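Local coordinates for protein carbonic anhydrase (Neosartorya fumigata, PDB 6LAC) that probably catalyses the reversible hydration of carbon dioxide to hydrogencarbonate, as a zinc-dependent beta-class carbonic anhydrase, at residues D40-S45 / I52-S57. The protein carries 1 engineered substitution. Numbering follows the deposited sequence.
Sequences DELESS and IFEYRS
Glu41 and Leu42, on the 3-10 turn 41-43, face strand 52-57 across a gap (Leu42 CA to Ile52 CA 8.8 Å) that side chains bridge. Arg56 sits between two carboxylates in a salt-bridge network. Its NH2 donates to Glu41 OE1 (2.8 Å) from above the carboxylate plane, turned 56° from the guanidinium, while NH1 adds weak bonds to both Glu41 oxygens. Glu41 reaches straight across, CG anti to the backbone N (chi1 176°) and the chain extended. Side-on, NE and NH2 of Arg56 both grip Glu54 OE2, each at 2.8 Å. Leu42 slides past Arg56 in the opposite direction, CD2 at the guanidinium edge by NH2 and CD1 against Glu54 OE1 (3.6 Å). At the start of the strand, Ile52 CD1 touches both Leu42 CD1 (4.2 Å) and Ser45 OG, which donates a hydrogen bond to Leu42 O. Ser37 and Trp31 also hold the Glu41 carboxylate, and Arg56 NH1 is hydrogen-bonded to O of the zinc ligand Cys34, tying the network to that site. In another structure of this protein Glu54 binds a second zinc, absent from this chain. Strand 52-57 edges the chain's own sheet, parallel to strand 29-34; on its other side the second subunit's backbone hydrogen-bonds to Glu54 and Arg56.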
ATOM      1  N   ASP A  40      -7.043   2.718  12.094  1.00 14.63           N
ATOM      2  CA  ASP A  40      -5.929   2.129  12.876  1.00 16.40           C
ATOM      3  C   ASP A  40      -5.883   0.627  12.631  1.00 15.47           C
ATOM      4  O   ASP A  40      -5.674  -0.153  13.576  1.00 14.95           O
ATOM      5  CB  ASP A  40      -6.090   2.475  14.366  1.00 20.75           C
ATOM      6  CG  ASP A  40      -6.163   3.951  14.650  1.00 28.09           C
ATOM      7  OD1 ASP A  40      -5.480   4.719  13.951  1.00 34.97           O
ATOM      8  OD2 ASP A  40      -6.855   4.301  15.598  1.00 34.10           O
ATOM      9  N   GLU A  41      -6.065   0.166  11.391  1.00 13.83           N
ATOM     10  CA  GLU A  41      -6.079  -1.269  11.067  1.00 12.67           C
ATOM     11  C   GLU A  41      -4.863  -2.024  11.575  1.00 13.51           C
ATOM     12  O   GLU A  41      -5.023  -3.104  12.154  1.00 13.25           O
ATOM     13  CB  GLU A  41      -6.158  -1.381   9.555  1.00 12.42           C
ATOM     14  CG  GLU A  41      -6.095  -2.784   9.000  1.00 12.40           C
ATOM     15  CD  GLU A  41      -6.139  -2.699   7.496  1.00 11.50           C
ATOM     16  OE1 GLU A  41      -5.234  -3.261   6.845  1.00 11.93           O
ATOM     17  OE2 GLU A  41      -7.118  -2.165   6.986  1.00 13.01           O
ATOM     18  N   LEU A  42      -3.666  -1.485  11.461  1.00 13.18           N
ATOM     19  CA  LEU A  42      -2.473  -2.256  11.875  1.00 13.59           C
ATOM     20  C   LEU A  42      -2.392  -2.402  13.400  1.00 14.96           C
ATOM     21  O   LEU A  42      -1.690  -3.328  13.846  1.00 15.57           O
ATOM     22  CB  LEU A  42      -1.195  -1.626  11.324  1.00 14.72           C
ATOM     23  CG  LEU A  42      -1.106  -1.486   9.801  1.00 15.12           C
ATOM     24  CD1 LEU A  42       0.234  -0.925   9.365  1.00 15.97           C
ATOM     25  CD2 LEU A  42      -1.375  -2.791   9.083  1.00 15.82           C
ATOM     26  N   GLU A  43      -3.099  -1.599  14.167  1.00 16.12           N
ATOM     27  CA  GLU A  43      -3.153  -1.796  15.634  1.00 18.10           C
ATOM     28  C   GLU A  43      -3.950  -3.056  15.941  1.00 18.15           C
ATOM     29  O   GLU A  43      -3.814  -3.576  17.080  1.00 20.28           O
ATOM     30  CB  GLU A  43      -3.684  -0.531  16.318  1.00 19.74           C
ATOM     31  CG  GLU A  43      -2.575   0.471  16.495  1.00 26.99           C
ATOM     32  CD  GLU A  43      -1.599  -0.051  17.541  1.00 31.87           C
ATOM     33  OE1 GLU A  43      -0.381   0.024  17.296  1.00 40.37           O
ATOM     34  OE2 GLU A  43      -2.075  -0.604  18.589  1.00 39.54           O
ATOM     35  N   SER A  44      -4.688  -3.632  14.999  1.00 16.56           N
ATOM     36  CA  SER A  44      -5.419  -4.898  15.203  1.00 17.95           C
ATOM     37  C   SER A  44      -4.704  -6.078  14.523  1.00 16.38           C
ATOM     38  O   SER A  44      -5.337  -7.116  14.359  1.00 20.10           O
ATOM     39  CB  SER A  44      -6.830  -4.745  14.736  1.00 18.96           C
ATOM     40  OG  SER A  44      -7.566  -3.912  15.618  1.00 25.65           O
ATOM     41  N   SER A  45      -3.449  -5.913  14.127  1.00 15.16           N
ATOM     42  CA  SER A  45      -2.724  -6.981  13.376  1.00 17.12           C
ATOM     43  C   SER A  45      -2.090  -8.004  14.310  1.00 16.68           C
ATOM     44  O   SER A  45      -1.743  -9.110  13.832  1.00 18.52           O
ATOM     45  CB  SER A  45      -1.655  -6.392  12.523  1.00 16.02           C
ATOM     46  OG  SER A  45      -0.627  -5.795  13.292  1.00 15.62           O
ATOM     47  N   ILE A  52       5.882  -6.046   9.786  1.00 13.45           N
ATOM     48  CA  ILE A  52       4.861  -5.851   8.732  1.00 13.43           C
ATOM     49  C   ILE A  52       5.559  -5.418   7.436  1.00 11.25           C
ATOM     50  O   ILE A  52       6.276  -4.433   7.435  1.00 12.86           O
ATOM     51  CB  ILE A  52       3.776  -4.854   9.168  1.00 12.80           C
ATOM     52  CG1 ILE A  52       3.081  -5.282  10.483  1.00 14.51           C
ATOM     53  CG2 ILE A  52       2.749  -4.639   8.041  1.00 13.43           C
ATOM     54  CD1 ILE A  52       2.062  -4.262  11.036  1.00 15.66           C
ATOM     55  N   PHE A  53       5.303  -6.141   6.369  1.00 10.85           N
ATOM     56  CA  PHE A  53       5.689  -5.757   5.011  1.00  9.45           C
ATOM     57  C   PHE A  53       4.351  -5.490   4.335  1.00  9.54           C
ATOM     58  O   PHE A  53       3.585  -6.416   4.077  1.00 10.01           O
ATOM     59  CB  PHE A  53       6.518  -6.885   4.387  1.00 10.54           C
ATOM     60  CG  PHE A  53       6.973  -6.553   3.000  1.00 10.23           C
ATOM     61  CD1 PHE A  53       8.027  -5.686   2.814  1.00 10.78           C
ATOM     62  CD2 PHE A  53       6.355  -7.116   1.901  1.00 11.12           C
ATOM     63  CE1 PHE A  53       8.409  -5.357   1.527  1.00 11.27           C
ATOM     64  CE2 PHE A  53       6.740  -6.750   0.610  1.00 12.45           C
ATOM     65  CZ  PHE A  53       7.767  -5.876   0.446  1.00 12.33           C
ATOM     66  N   GLU A  54       4.042  -4.212   4.121  1.00 10.07           N
ATOM     67  CA  GLU A  54       2.654  -3.789   3.857  1.00  9.82           C
ATOM     68  C   GLU A  54       2.468  -3.486   2.377  1.00 10.02           C
ATOM     69  O   GLU A  54       3.182  -2.580   1.866  1.00 11.37           O
ATOM     70  CB  GLU A  54       2.370  -2.598   4.753  1.00 10.39           C
ATOM     71  CG  GLU A  54       0.948  -2.090   4.662  1.00 11.23           C
ATOM     72  CD  GLU A  54       0.643  -0.918   5.596  1.00 11.29           C
ATOM     73  OE1 GLU A  54       1.603  -0.313   6.087  1.00 12.56           O
ATOM     74  OE2 GLU A  54      -0.551  -0.585   5.745  1.00 12.22           O
ATOM     75  N   TYR A  55       1.483  -4.097   1.748  1.00  9.69           N
ATOM     76  CA  TYR A  55       1.058  -3.744   0.389  1.00  9.71           C
ATOM     77  C   TYR A  55      -0.355  -3.238   0.537  1.00  9.20           C
ATOM     78  O   TYR A  55      -1.259  -3.968   0.971  1.00 10.82           O
ATOM     79  CB  TYR A  55       1.123  -4.955  -0.561  1.00 10.96           C
ATOM     80  CG  TYR A  55       0.757  -4.594  -1.984  1.00 11.30           C
ATOM     81  CD1 TYR A  55       1.512  -3.639  -2.665  1.00 14.13           C
ATOM     82  CD2 TYR A  55      -0.358  -5.087  -2.618  1.00 13.98           C
ATOM     83  CE1 TYR A  55       1.192  -3.193  -3.939  1.00 15.34           C
ATOM     84  CE2 TYR A  55      -0.686  -4.654  -3.905  1.00 14.12           C
ATOM     85  CZ  TYR A  55       0.078  -3.694  -4.548  1.00 15.69           C
ATOM     86  OH  TYR A  55      -0.236  -3.126  -5.771  1.00 17.93           O
ATOM     87  N   ARG A  56      -0.567  -1.960   0.247  1.00  9.47           N
ATOM     88  CA  ARG A  56      -1.892  -1.333   0.452  1.00  9.55           C
ATOM     89  C   ARG A  56      -2.395  -0.823  -0.866  1.00  9.64           C
ATOM     90  O   ARG A  56      -1.743   0.027  -1.487  1.00 10.24           O
ATOM     91  CB  ARG A  56      -1.857  -0.298   1.554  1.00  9.41           C
ATOM     92  CG  ARG A  56      -3.262   0.170   1.914  1.00  9.50           C
ATOM     93  CD  ARG A  56      -3.240   0.871   3.253  1.00  9.96           C
ATOM     94  NE  ARG A  56      -2.895   0.011   4.385  1.00 10.59           N
ATOM     95  CZ  ARG A  56      -3.716  -0.759   5.083  1.00 10.77           C
ATOM     96  NH1 ARG A  56      -4.996  -0.823   4.813  1.00  9.94           N
ATOM     97  NH2 ARG A  56      -3.199  -1.513   6.044  1.00 10.82           N
ATOM     98  N   SER A  57      -3.540  -1.340  -1.306  1.00 10.44           N
ATOM     99  CA  SER A  57      -4.013  -1.292  -2.692  1.00 11.71           C
ATOM    100  C   SER A  57      -5.488  -1.041  -2.755  1.00 10.27           C
ATOM    101  O   SER A  57      -6.196  -1.200  -1.757  1.00  9.87           O
ATOM    102  CB  SER A  57      -3.758  -2.702  -3.305  1.00 13.31           C
ATOM    103  OG  SER A  57      -4.524  -3.744  -2.693  1.00 15.49           O
TER